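PDB 1ZJ8: probable ferredoxin-dependent nitrite reductase NirA from Mycobacterium tuberculosis, which reduces sulfite to sulfide, passing electrons from ferredoxin through a [4Fe-4S] cluster to a siroheme. Local coordinates for residues A[36-41]-A[292-297]; A[69-74]-A[99-104]; A[80-85]-A[145-150]; A[129-134]-A[151-156]. All coordinates share one frame; numbering follows the deposited sequence.

Interaction 1: residues A[36-41]-A[292-297]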
# COMPACT_ATOMS: atom_id res chain seq x y z
N ALA A 36 15.79 -3.48 -20.89
CA ALA A 36 16.66 -4.40 -20.15
C ALA A 36 15.83 -5.25 -19.17
O ALA A 36 16.21 -6.36 -18.79
CB ALA A 36 17.73 -3.62 -19.39
N ASN A 37 14.69 -4.68 -18.77
CA ASN A 37 13.75 -5.32 -17.86
C ASN A 37 12.99 -6.43 -18.55
O ASN A 37 12.93 -7.55 -18.04
CB ASN A 37 12.78 -4.28 -17.30
CG ASN A 37 13.45 -3.30 -16.36
OD1 ASN A 37 13.74 -2.15 -16.73
ND2 ASN A 37 13.71 -3.74 -15.14
N GLU A 38 12.43 -6.12 -19.72
CA GLU A 38 11.78 -7.13 -20.56
C GLU A 38 12.75 -8.21 -21.07
O GLU A 38 12.32 -9.31 -21.42
CB GLU A 38 11.06 -6.48 -21.75
CG GLU A 38 9.68 -5.91 -21.44
CD GLU A 38 8.80 -6.92 -20.70
OE1 GLU A 38 8.93 -8.14 -20.97
OE2 GLU A 38 7.99 -6.48 -19.85
N GLU A 39 14.05 -7.91 -21.09
CA GLU A 39 15.03 -8.86 -21.61
C GLU A 39 15.53 -9.88 -20.58
O GLU A 39 15.82 -11.03 -20.93
CB GLU A 39 16.20 -8.13 -22.23
CG GLU A 39 16.97 -8.98 -23.22
CD GLU A 39 18.06 -8.18 -23.87
OE1 GLU A 39 17.74 -7.32 -24.73
OE2 GLU A 39 19.24 -8.40 -23.47
N LEU A 40 15.67 -9.46 -19.33
CA LEU A 40 16.11 -10.38 -18.27
C LEU A 40 15.02 -11.40 -17.93
O LEU A 40 15.31 -12.51 -17.50
CB LEU A 40 16.58 -9.62 -17.02
CG LEU A 40 15.65 -8.73 -16.20
CD1 LEU A 40 14.63 -9.53 -15.40
CD2 LEU A 40 16.51 -7.88 -15.28
N LYS A 41 13.76 -11.01 -18.15
CA LYS A 41 12.62 -11.90 -17.94
C LYS A 41 12.54 -12.98 -19.04
O LYS A 41 11.97 -14.06 -18.81
CB LYS A 41 11.31 -11.10 -17.88
CG LYS A 41 11.24 -10.12 -16.70
CD LYS A 41 9.84 -9.51 -16.51
CE LYS A 41 9.45 -8.52 -17.62
NZ LYS A 41 8.01 -8.10 -17.54
N GLY A 292 -1.15 -5.55 -22.31
CA GLY A 292 -0.44 -4.46 -21.66
C GLY A 292 0.83 -4.08 -22.39
O GLY A 292 1.50 -4.93 -22.97
N TYR A 293 1.17 -2.79 -22.35
CA TYR A 293 2.34 -2.27 -23.05
C TYR A 293 3.64 -2.73 -22.39
O TYR A 293 3.71 -2.81 -21.16
CB TYR A 293 2.28 -0.74 -23.10
CG TYR A 293 0.98 -0.19 -23.65
CD1 TYR A 293 0.28 -0.85 -24.66
CD2 TYR A 293 0.45 1.01 -23.19
CE1 TYR A 293 -0.91 -0.34 -25.19
CE2 TYR A 293 -0.75 1.54 -23.72
CZ TYR A 293 -1.42 0.85 -24.73
OH TYR A 293 -2.60 1.35 -25.25
N ARG A 294 4.65 -3.06 -23.20
CA ARG A 294 5.94 -3.57 -22.69
C ARG A 294 7.14 -2.89 -23.39
O ARG A 294 8.21 -3.49 -23.60
CB ARG A 294 6.01 -5.11 -22.83
CG ARG A 294 4.80 -5.86 -22.24
CD ARG A 294 4.81 -7.36 -22.53
NE ARG A 294 5.52 -8.12 -21.50
CZ ARG A 294 4.98 -9.06 -20.71
NH1 ARG A 294 3.70 -9.42 -20.83
NH2 ARG A 294 5.75 -9.68 -19.81
N ARG A 295 6.94 -1.60 -23.69
CA ARG A 295 7.91 -0.79 -24.42
C ARG A 295 8.55 0.27 -23.51
O ARG A 295 9.72 0.15 -23.16
CB ARG A 295 7.19 -0.15 -25.61
CG ARG A 295 8.09 0.67 -26.51
CD ARG A 295 7.29 1.22 -27.66
NE ARG A 295 6.35 2.24 -27.21
CZ ARG A 295 6.65 3.53 -27.01
NH1 ARG A 295 7.89 3.98 -27.19
NH2 ARG A 295 5.71 4.37 -26.61
N LEU A 296 7.80 1.31 -23.16
CA LEU A 296 8.26 2.29 -22.17
C LEU A 296 8.01 1.75 -20.76
O LEU A 296 6.88 1.40 -20.41
CB LEU A 296 7.57 3.65 -22.34
CG LEU A 296 7.85 4.46 -23.62
CD1 LEU A 296 7.00 5.75 -23.72
CD2 LEU A 296 9.34 4.78 -23.76
N ARG A 297 9.06 1.72 -19.95
CA ARG A 297 8.98 1.28 -18.54
C ARG A 297 7.99 2.08 -17.71
O ARG A 297 7.32 1.52 -16.86
CB ARG A 297 10.35 1.39 -17.88
CG ARG A 297 10.57 0.39 -16.81
CD ARG A 297 10.89 -0.96 -17.41
NE ARG A 297 10.81 -2.04 -16.42
CZ ARG A 297 9.69 -2.71 -16.11
NH1 ARG A 297 8.51 -2.39 -16.65
NH2 ARG A 297 9.74 -3.68 -15.21
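Glu38 of the short helix 36-40 brings Lys41 and Arg294 together in a buried salt-bridge network that ties the N-terminal part of the chain to the loop after helix 277-291. Its OE2 accepts a hydrogen bond from Lys41 NZ at 2.8 Å, met from above the carboxylate plane. Toward the loop the grip is looser: Arg294 NE forms a salt bridge with Glu38 OE2 at 3.4 Å and a weak hydrogen bond to Glu38 OE1 at 3.5 Å. The carboxylate and guanidinium planes are steeply inclined to each other, 76° apart, so the two groups do not pair side by side. The bend of Glu38 at chi2 (-50°) turns its carboxylate out from the helix to the loop. Lys41 NZ comes within 3.6 Å of Arg294 NH2, and both nitrogens make salt bridges to Asp214, whose negative charge would offset their closeness. Beyond this network, Arg297 passes Asn37 at about a right angle, with Asn37 at the edge of the guanidinium. Asp174 takes a salt bridge from Arg297 NH2. Asn37 OD1 lies 2.9 Å from Arg297 NE, while Glu38 CG packs 3.6 Å from Arg294 O.

Interaction 2: residues A[69-74]-A[99-104]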
# COMPACT_ATOMS: atom_id res chain seq x y z
N ASP A 69 20.10 -10.73 -11.25
CA ASP A 69 19.42 -11.32 -10.10
C ASP A 69 19.21 -10.28 -9.00
O ASP A 69 18.07 -10.08 -8.56
CB ASP A 69 20.21 -12.51 -9.55
CG ASP A 69 20.14 -13.72 -10.46
OD1 ASP A 69 19.43 -13.65 -11.49
OD2 ASP A 69 20.78 -14.73 -10.13
N LEU A 70 20.30 -9.61 -8.61
CA LEU A 70 20.29 -8.59 -7.54
C LEU A 70 19.25 -7.51 -7.77
O LEU A 70 18.44 -7.26 -6.89
CB LEU A 70 21.67 -7.92 -7.41
CG LEU A 70 21.83 -6.77 -6.40
CD1 LEU A 70 21.42 -7.18 -4.99
CD2 LEU A 70 23.27 -6.27 -6.40
N ARG A 71 19.27 -6.88 -8.93
CA ARG A 71 18.41 -5.72 -9.20
C ARG A 71 17.08 -6.04 -9.90
O ARG A 71 16.31 -5.12 -10.20
CB ARG A 71 19.19 -4.67 -10.03
CG ARG A 71 20.28 -3.91 -9.25
CD ARG A 71 20.97 -2.87 -10.13
NE ARG A 71 22.39 -3.19 -10.33
CZ ARG A 71 23.42 -2.54 -9.77
NH1 ARG A 71 23.24 -1.50 -8.96
NH2 ARG A 71 24.66 -2.94 -10.04
N GLY A 72 16.80 -7.32 -10.17
CA GLY A 72 15.61 -7.71 -10.94
C GLY A 72 14.93 -8.95 -10.39
O GLY A 72 13.84 -8.88 -9.81
N ARG A 73 15.57 -10.10 -10.58
CA ARG A 73 14.93 -11.37 -10.27
C ARG A 73 14.68 -11.59 -8.77
O ARG A 73 13.77 -12.35 -8.40
CB ARG A 73 15.77 -12.50 -10.88
CG ARG A 73 15.06 -13.25 -11.98
CD ARG A 73 15.98 -14.17 -12.83
NE ARG A 73 16.36 -13.52 -14.10
CZ ARG A 73 17.59 -13.43 -14.59
NH1 ARG A 73 18.62 -13.98 -13.95
NH2 ARG A 73 17.80 -12.80 -15.73
N PHE A 74 15.48 -10.94 -7.92
CA PHE A 74 15.29 -10.96 -6.45
C PHE A 74 13.90 -10.48 -6.02
O PHE A 74 13.32 -10.98 -5.06
CB PHE A 74 16.33 -10.06 -5.76
CG PHE A 74 17.54 -10.79 -5.24
CD1 PHE A 74 18.24 -11.70 -6.03
CD2 PHE A 74 18.01 -10.55 -3.94
CE1 PHE A 74 19.38 -12.36 -5.55
CE2 PHE A 74 19.16 -11.22 -3.45
CZ PHE A 74 19.83 -12.11 -4.25
N LYS A 99 26.66 3.27 -6.13
CA LYS A 99 26.91 3.96 -4.84
C LYS A 99 25.78 3.78 -3.84
O LYS A 99 26.01 3.44 -2.67
CB LYS A 99 27.10 5.48 -5.04
CG LYS A 99 28.48 5.90 -5.51
CD LYS A 99 29.53 5.66 -4.41
CE LYS A 99 30.92 6.12 -4.86
NZ LYS A 99 31.92 5.91 -3.78
N LEU A 100 24.56 4.03 -4.31
CA LEU A 100 23.35 3.98 -3.48
C LEU A 100 22.95 2.56 -3.06
O LEU A 100 22.18 2.39 -2.13
CB LEU A 100 22.19 4.64 -4.21
CG LEU A 100 22.37 6.13 -4.47
CD1 LEU A 100 21.38 6.60 -5.53
CD2 LEU A 100 22.22 6.93 -3.18
N GLU A 101 23.47 1.56 -3.75
CA GLU A 101 23.14 0.15 -3.49
C GLU A 101 23.99 -0.42 -2.35
O GLU A 101 25.16 -0.73 -2.56
CB GLU A 101 23.39 -0.64 -4.78
CG GLU A 101 22.99 -2.09 -4.73
CD GLU A 101 22.44 -2.55 -6.08
OE1 GLU A 101 23.09 -3.41 -6.74
OE2 GLU A 101 21.37 -2.02 -6.47
N ALA A 102 23.39 -0.57 -1.17
CA ALA A 102 24.08 -1.14 -0.00
C ALA A 102 24.14 -2.65 -0.07
O ALA A 102 23.55 -3.26 -0.97
CB ALA A 102 23.41 -0.72 1.30
N LYS A 103 24.83 -3.25 0.91
CA LYS A 103 24.99 -4.72 1.00
C LYS A 103 23.86 -5.35 1.82
O LYS A 103 23.99 -6.50 2.26
CB LYS A 103 26.35 -5.12 1.61
CG LYS A 103 26.34 -5.52 3.14
CD LYS A 103 27.60 -6.30 3.54
CE LYS A 103 27.77 -6.42 5.05
NZ LYS A 103 26.99 -7.55 5.59
N TYR A 104 22.78 -4.61 2.03
CA TYR A 104 21.66 -5.06 2.85
C TYR A 104 20.36 -5.01 2.06
O TYR A 104 20.27 -4.32 1.04
CB TYR A 104 21.57 -4.19 4.12
CG TYR A 104 22.73 -4.37 5.08
CD1 TYR A 104 22.79 -5.47 5.92
CD2 TYR A 104 23.76 -3.43 5.15
CE1 TYR A 104 23.84 -5.65 6.81
CE2 TYR A 104 24.83 -3.58 6.03
CZ TYR A 104 24.86 -4.70 6.86
OH TYR A 104 25.89 -4.90 7.77
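Arg71 and Glu101 form a salt bridge between helix 67-73, which contains a wide pi-type turn, and the junction where helix 97-100 passes into strand 101-102. Glu101 OE1 lies 2.9 Å from Arg71 NH1, but over one face of the guanidinium and well out of its plane. The attraction is therefore one of charge, without an N-H directed at the oxygen, and the exact place of OE1 is doubtful because the model sets it too close to Leu70. The second oxygen, Glu101 OE2, sits 3.5 Å from Arg71 CG, placing the carboxylate alongside the aliphatic stem as well as the charged end. Glu101 arrives there with CG trans to its backbone N (chi1 -175°), reaching out from the chain toward the helix. Arg71 also packs on Ile97 and Asp98, and Glu101 on Thr81 of strand 79-83. Within the same helix as Arg71, Arg73 NH1 forms a salt bridge with Asp69 OD1 at 2.6 Å, Asp69 being held in turn by Arg52 and Tyr57. Phe74 packs against helix 49-60 and receives Leu70 CA over one face of its ring. The wide turn is closed by Phe74 N, which donates to Asp69 O at 2.8 Å.

Interaction 3: residues A[80-85]-A[145-150]. With SRM (siroheme), chain E.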
# COMPACT_ATOMS: atom_id res chain seq x y z
N TYR A 80 14.39 -6.48 -2.11
CA TYR A 80 14.69 -5.23 -2.76
C TYR A 80 15.97 -4.73 -2.03
O TYR A 80 16.11 -4.84 -0.81
CB TYR A 80 13.47 -4.29 -2.60
CG TYR A 80 12.50 -4.06 -3.79
CD1 TYR A 80 12.84 -3.13 -4.78
CD2 TYR A 80 11.19 -4.67 -3.88
CE1 TYR A 80 11.99 -2.83 -5.84
CE2 TYR A 80 10.32 -4.35 -4.95
CZ TYR A 80 10.74 -3.44 -5.92
OH TYR A 80 9.93 -3.12 -6.98
N THR A 81 16.94 -4.26 -2.80
CA THR A 81 18.20 -3.73 -2.28
C THR A 81 17.94 -2.44 -1.46
O THR A 81 17.11 -1.62 -1.87
CB THR A 81 19.14 -3.46 -3.48
OG1 THR A 81 20.49 -3.77 -3.13
CG2 THR A 81 19.00 -2.03 -4.01
N GLN A 82 18.61 -2.22 -0.33
CA GLN A 82 18.36 -0.99 0.44
C GLN A 82 19.43 0.11 0.23
O GLN A 82 20.55 -0.17 -0.22
CB GLN A 82 18.12 -1.30 1.94
CG GLN A 82 19.34 -1.61 2.83
CD GLN A 82 19.03 -1.51 4.35
OE1 GLN A 82 18.18 -2.24 4.89
NE2 GLN A 82 19.75 -0.62 5.03
N ARG A 83 19.07 1.36 0.55
CA ARG A 83 19.93 2.55 0.30
C ARG A 83 21.12 2.64 1.27
O ARG A 83 20.95 2.60 2.50
CB ARG A 83 19.11 3.85 0.40
CG ARG A 83 19.86 5.16 -0.02
CD ARG A 83 19.21 6.41 0.61
NE ARG A 83 19.70 7.71 0.11
CZ ARG A 83 19.37 8.27 -1.06
NH1 ARG A 83 18.59 7.62 -1.91
NH2 ARG A 83 19.83 9.47 -1.40
N GLU A 84 22.33 2.76 0.70
CA GLU A 84 23.54 2.97 1.49
C GLU A 84 23.43 4.28 2.27
O GLU A 84 22.76 5.25 1.83
CB GLU A 84 24.80 2.98 0.60
CG GLU A 84 26.12 2.91 1.36
CD GLU A 84 26.24 1.63 2.16
OE1 GLU A 84 26.59 0.60 1.56
OE2 GLU A 84 25.96 1.64 3.38
N GLN A 85 24.09 4.31 3.43
CA GLN A 85 24.05 5.46 4.33
C GLN A 85 24.82 6.67 3.80
O GLN A 85 25.79 6.51 3.06
CB GLN A 85 24.71 5.11 5.68
CG GLN A 85 24.15 3.90 6.42
CD GLN A 85 22.69 4.08 6.81
OE1 GLN A 85 22.20 5.21 6.95
NE2 GLN A 85 21.98 2.97 6.98
N GLN A 145 7.50 -5.02 6.37
CA GLN A 145 8.78 -4.97 5.71
C GLN A 145 9.88 -4.92 6.73
O GLN A 145 9.78 -4.19 7.73
CB GLN A 145 8.88 -3.72 4.85
CG GLN A 145 8.00 -3.75 3.66
CD GLN A 145 8.37 -2.68 2.67
OE1 GLN A 145 8.02 -2.76 1.51
NE2 GLN A 145 9.10 -1.66 3.12
N TYR A 146 10.92 -5.71 6.46
CA TYR A 146 12.12 -5.77 7.29
C TYR A 146 13.21 -4.97 6.59
O TYR A 146 13.13 -4.79 5.39
CB TYR A 146 12.60 -7.21 7.40
CG TYR A 146 11.67 -8.19 8.10
CD1 TYR A 146 11.35 -8.04 9.44
CD2 TYR A 146 11.17 -9.31 7.43
CE1 TYR A 146 10.53 -8.98 10.11
CE2 TYR A 146 10.35 -10.26 8.08
CZ TYR A 146 10.03 -10.09 9.43
OH TYR A 146 9.23 -11.00 10.12
N HIS A 147 14.20 -4.47 7.33
CA HIS A 147 15.40 -3.87 6.70
C HIS A 147 16.68 -4.40 7.36
O HIS A 147 16.61 -5.18 8.31
CB HIS A 147 15.34 -2.35 6.77
CG HIS A 147 14.45 -1.72 5.76
ND1 HIS A 147 13.23 -1.16 6.08
CD2 HIS A 147 14.60 -1.55 4.42
CE1 HIS A 147 12.67 -0.67 4.99
NE2 HIS A 147 13.48 -0.89 3.97
N TRP A 148 17.84 -3.99 6.85
CA TRP A 148 19.12 -4.50 7.37
C TRP A 148 19.22 -6.03 7.24
O TRP A 148 19.84 -6.69 8.08
CB TRP A 148 19.32 -4.11 8.87
CG TRP A 148 19.36 -2.62 9.10
CD1 TRP A 148 18.37 -1.84 9.65
CD2 TRP A 148 20.43 -1.75 8.77
NE1 TRP A 148 18.77 -0.52 9.67
CE2 TRP A 148 20.04 -0.44 9.15
CE3 TRP A 148 21.70 -1.94 8.20
CZ2 TRP A 148 20.86 0.67 8.96
CZ3 TRP A 148 22.51 -0.84 8.02
CH2 TRP A 148 22.09 0.45 8.40
N ILE A 149 18.64 -6.59 6.18
CA ILE A 149 18.70 -8.04 6.02
C ILE A 149 19.87 -8.43 5.12
O ILE A 149 20.16 -7.75 4.12
CB ILE A 149 17.33 -8.62 5.58
CG1 ILE A 149 16.61 -9.16 6.82
CG2 ILE A 149 17.47 -9.74 4.53
CD1 ILE A 149 15.24 -9.61 6.57
N GLU A 150 20.55 -9.51 5.50
CA GLU A 150 21.71 -10.01 4.78
C GLU A 150 21.34 -11.36 4.14
O GLU A 150 20.78 -12.25 4.84
CB GLU A 150 22.93 -10.17 5.70
CG GLU A 150 23.06 -9.19 6.86
CD GLU A 150 24.45 -9.24 7.53
OE1 GLU A 150 25.47 -8.99 6.83
OE2 GLU A 150 24.54 -9.52 8.75
FE SRM E . 5.75 1.27 -3.57
CHA SRM E . 8.64 1.37 -5.38
CHB SRM E . 7.52 1.53 -0.74
CHC SRM E . 2.99 1.12 -1.84
CHD SRM E . 4.15 3.14 -6.00
NA SRM E . 7.70 1.22 -3.13
C1A SRM E . 8.74 1.14 -3.99
C2A SRM E . 10.03 0.76 -3.33
CMA SRM E . 10.27 -0.71 -3.48
CDA SRM E . 11.18 1.62 -3.79
CEA SRM E . 12.18 1.06 -4.75
O3A SRM E . 11.80 0.73 -5.88
O4A SRM E . 13.37 0.92 -4.44
C3A SRM E . 9.72 1.12 -1.92
CAA SRM E . 10.28 0.18 -0.90
CBA SRM E . 11.63 0.77 -0.59
CCA SRM E . 12.01 0.49 0.83
O1A SRM E . 11.14 0.58 1.72
O2A SRM E . 13.20 0.16 1.07
C4A SRM E . 8.24 1.28 -1.91
NB SRM E . 5.36 1.17 -1.64
C1B SRM E . 6.17 1.24 -0.58
C2B SRM E . 5.51 0.97 0.74
CMB SRM E . 6.34 0.16 1.70
CDB SRM E . 5.22 2.29 1.38
CEB SRM E . 4.58 2.30 2.72
O3B SRM E . 5.17 2.70 3.74
O4B SRM E . 3.42 1.90 2.77
C3B SRM E . 4.24 0.31 0.25
CAB SRM E . 4.44 -1.18 0.08
CBB SRM E . 3.15 -1.93 0.18
CCB SRM E . 3.35 -3.36 -0.23
O1B SRM E . 3.42 -4.25 0.61
O2B SRM E . 3.41 -3.68 -1.41
C4B SRM E . 4.17 0.88 -1.14
NC SRM E . 4.00 2.07 -3.80
C1C SRM E . 2.91 1.76 -3.07
C2C SRM E . 1.77 2.44 -3.47
CDC SRM E . 0.45 2.57 -2.77
CEC SRM E . -0.62 1.57 -2.96
O3C SRM E . -0.38 0.49 -3.56
O4C SRM E . -1.73 1.87 -2.51
C3C SRM E . 2.15 3.04 -4.62
CAC SRM E . 1.16 3.88 -5.37
CBC SRM E . -0.00 3.23 -6.08
CCC SRM E . 0.49 2.67 -7.41
O1C SRM E . 1.24 1.66 -7.44
O2C SRM E . 0.13 3.27 -8.45
C4C SRM E . 3.48 2.76 -4.84
ND SRM E . 6.19 1.79 -5.47
C1D SRM E . 5.47 2.69 -6.16
C2D SRM E . 6.28 3.22 -7.19
CAD SRM E . 5.70 3.73 -8.50
CBD SRM E . 5.57 2.78 -9.65
CCD SRM E . 4.90 3.14 -10.94
O1D SRM E . 3.85 2.52 -11.23
O2D SRM E . 5.37 4.03 -11.70
C3D SRM E . 7.51 2.59 -7.09
CDD SRM E . 8.52 2.48 -8.20
CED SRM E . 8.38 1.51 -9.35
O3D SRM E . 7.56 0.59 -9.31
O4D SRM E . 9.09 1.61 -10.36
C4D SRM E . 7.44 1.71 -6.02
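Gln82 reaches from strand 79-83 to His147 and Trp148 of strand 144-149, although strand 104-109 lies between these two strands in the sheet. From CB the chain leaves with CG between the backbone N and the carbonyl carbon (chi1 78°), then runs extended, delivering CD to the backbone of Trp148. There the amide divides its work. OE1 accepts a nearly straight hydrogen bond from Trp148 N at 2.6 Å, with an N-H...O angle of 169° and the donor tilted from the carbonyl plane; it also rests 3.4 Å from His147 CB. NE2 lies over a face of the indole, 3.8 Å above its plane, with the amide inclined to the ring rather than stacked flat on it. The hydrogen bond at OE1 and the indole under NE2 set the rotation of the amide, at the point where the chain turns a corner at Trp148.

One residue earlier, His147 NE2 donates to siroheme O2A at 3.1 Å and 170°, while a ring face stacks on Phe433. Gln145 NE2 adds a weak bond to O1A of the same carboxylate at 3.3 Å, and Arg108 holds Gln145 OE1. Tyr80 places its ring face over the siroheme methyl CMA, which stands 3.5 Å above the ring plane. Tyr80 CE2 is covalently linked to Cys172 SG. Tyr80, Gln145 and His147 thus line part of the siroheme pocket of a sulfite reductase, marked by the Tyr-Cys thioether in its active site.

Interaction 4: residues A[129-134]-A[151-156]; sequences TEFARD and VENVPE
Phe131 and Asn153 both turn CG away from their own carbonyl carbon (chi1 -63° and -54°), which brings the phenyl ring and the amide together. Asn153 CB lies over one face of the ring, offset toward the rim, with the amide inclined by 36° to the phenyl plane. OD1 comes nearest, beside the rim, 3.5 Å from both Phe131 CD2 and Phe131 CE2. ND2 is occupied by a hydrogen bond to Glu150 O, which fixes how the amide is rotated. On the opposite face of the ring lies Glu130 CD, 3.9 Å above the plane, so the phenyl lies between Asn153 and Glu130. Glu156 approaches differently: its OE2 lies in the ring plane at the edge, 4.0 Å from Phe131 CZ, where the ring hydrogens would suit a negative charge. That carboxylate is bound by Arg159 and Arg160, and Arg160 also bridges to Glu130. Phe131 further packs on Ile157 and Arg160. The contact thus joins the C-terminal end of helix 118-131 to the start of helix 154-162 at the protein surface; strands 135-138 and 144-149 connect them, and Ala132 and Val151 pack against the sheet through Tyr146 and Phe105.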
# COMPACT_ATOMS: atom_id res chain seq x y z
N THR A 129 13.55 -9.04 15.34
CA THR A 129 14.45 -8.79 16.47
C THR A 129 15.83 -9.39 16.21
O THR A 129 16.86 -8.79 16.54
CB THR A 129 13.86 -9.36 17.82
OG1 THR A 129 12.48 -8.96 17.98
CG2 THR A 129 14.65 -8.86 19.01
N GLU A 130 15.84 -10.56 15.56
CA GLU A 130 17.04 -11.36 15.37
C GLU A 130 17.76 -11.12 14.06
O GLU A 130 18.97 -11.16 14.03
CB GLU A 130 16.68 -12.84 15.45
CG GLU A 130 17.83 -13.75 15.88
CD GLU A 130 17.61 -15.21 15.45
OE1 GLU A 130 16.82 -15.92 16.14
OE2 GLU A 130 18.24 -15.62 14.43
N PHE A 131 17.03 -10.89 12.98
CA PHE A 131 17.66 -10.73 11.66
C PHE A 131 17.55 -9.36 11.02
O PHE A 131 18.19 -9.14 10.00
CB PHE A 131 17.05 -11.70 10.65
CG PHE A 131 17.27 -13.14 10.97
CD1 PHE A 131 16.22 -14.04 10.88
CD2 PHE A 131 18.53 -13.61 11.35
CE1 PHE A 131 16.41 -15.36 11.16
CE2 PHE A 131 18.74 -14.93 11.63
CZ PHE A 131 17.68 -15.81 11.54
N ALA A 132 16.73 -8.46 11.56
CA ALA A 132 16.47 -7.17 10.90
C ALA A 132 16.83 -5.96 11.76
O ALA A 132 16.46 -4.84 11.43
CB ALA A 132 15.00 -7.08 10.42
N ARG A 133 17.57 -6.19 12.83
CA ARG A 133 17.93 -5.14 13.80
C ARG A 133 16.68 -4.52 14.43
O ARG A 133 16.69 -3.36 14.84
CB ARG A 133 18.83 -4.08 13.16
CG ARG A 133 20.10 -4.66 12.46
CD ARG A 133 21.13 -3.56 12.15
NE ARG A 133 22.05 -3.91 11.06
CZ ARG A 133 23.26 -3.35 10.87
NH1 ARG A 133 23.74 -2.41 11.68
NH2 ARG A 133 24.01 -3.74 9.84
N ASP A 134 15.63 -5.35 14.54
CA ASP A 134 14.35 -4.99 15.17
C ASP A 134 13.51 -4.01 14.32
O ASP A 134 12.53 -3.45 14.81
CB ASP A 134 14.54 -4.48 16.60
CG ASP A 134 13.45 -4.99 17.56
OD1 ASP A 134 13.10 -6.20 17.49
OD2 ASP A 134 12.96 -4.19 18.40
N VAL A 151 21.64 -11.51 2.85
CA VAL A 151 21.34 -12.73 2.09
C VAL A 151 21.66 -14.02 2.89
O VAL A 151 20.85 -14.96 2.94
CB VAL A 151 22.06 -12.75 0.67
CG1 VAL A 151 23.57 -12.93 0.78
CG2 VAL A 151 21.48 -13.84 -0.25
N GLU A 152 22.81 -14.02 3.57
CA GLU A 152 23.19 -15.12 4.44
C GLU A 152 21.97 -15.74 5.12
O GLU A 152 21.88 -16.95 5.21
CB GLU A 152 24.19 -14.67 5.53
CG GLU A 152 25.57 -14.21 5.02
CD GLU A 152 25.56 -12.78 4.44
OE1 GLU A 152 25.42 -11.82 5.22
OE2 GLU A 152 25.71 -12.62 3.21
N ASN A 153 21.02 -14.90 5.57
CA ASN A 153 19.91 -15.36 6.44
C ASN A 153 18.59 -15.75 5.75
O ASN A 153 17.69 -16.32 6.41
CB ASN A 153 19.60 -14.28 7.47
CG ASN A 153 20.80 -13.87 8.25
OD1 ASN A 153 21.18 -14.53 9.21
ND2 ASN A 153 21.42 -12.76 7.85
N VAL A 154 18.48 -15.49 4.44
CA VAL A 154 17.19 -15.57 3.74
C VAL A 154 16.53 -16.95 3.69
O VAL A 154 15.31 -17.05 3.74
CB VAL A 154 17.28 -15.00 2.33
CG1 VAL A 154 15.97 -15.21 1.57
CG2 VAL A 154 17.60 -13.52 2.38
N PRO A 155 17.33 -18.02 3.58
CA PRO A 155 16.71 -19.35 3.62
C PRO A 155 16.13 -19.67 5.00
O PRO A 155 15.04 -20.24 5.09
CB PRO A 155 17.87 -20.31 3.31
CG PRO A 155 19.03 -19.45 2.87
CD PRO A 155 18.80 -18.09 3.42
N GLU A 156 16.89 -19.32 6.04
CA GLU A 156 16.47 -19.54 7.44
C GLU A 156 15.12 -18.86 7.69
O GLU A 156 14.20 -19.44 8.28
CB GLU A 156 17.51 -18.98 8.43
CG GLU A 156 17.83 -19.89 9.64
CD GLU A 156 16.76 -19.87 10.73
OE1 GLU A 156 15.57 -20.05 10.41
OE2 GLU A 156 17.12 -19.72 11.93

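Overall arrangement
The four contacts form a chain of neighbours running from the N-terminal region to the surface helices of the ferredoxin-like half domain. Interactions 1 and 2 meet where Leu40 O lies 3.1 Å from Arg73 NH2, a probable hydrogen bond. Interactions 2 and 3 are closest, with centres 9 Å apart, and share a probable backbone hydrogen bond from Glu84 N to Leu100 O at 2.9 Å. Interaction 4 packs behind interaction 3, Ile149 CG1 lying 3.6 Å from Phe131 O, but remains remote from interaction 1, with centres 32 Å apart. Interaction 3 binds siroheme directly; the side chain of Arg297 (interaction 1) is about 7 Å from the siroheme. The side chain of Glu101 (interaction 2) is about 9 Å from the siroheme.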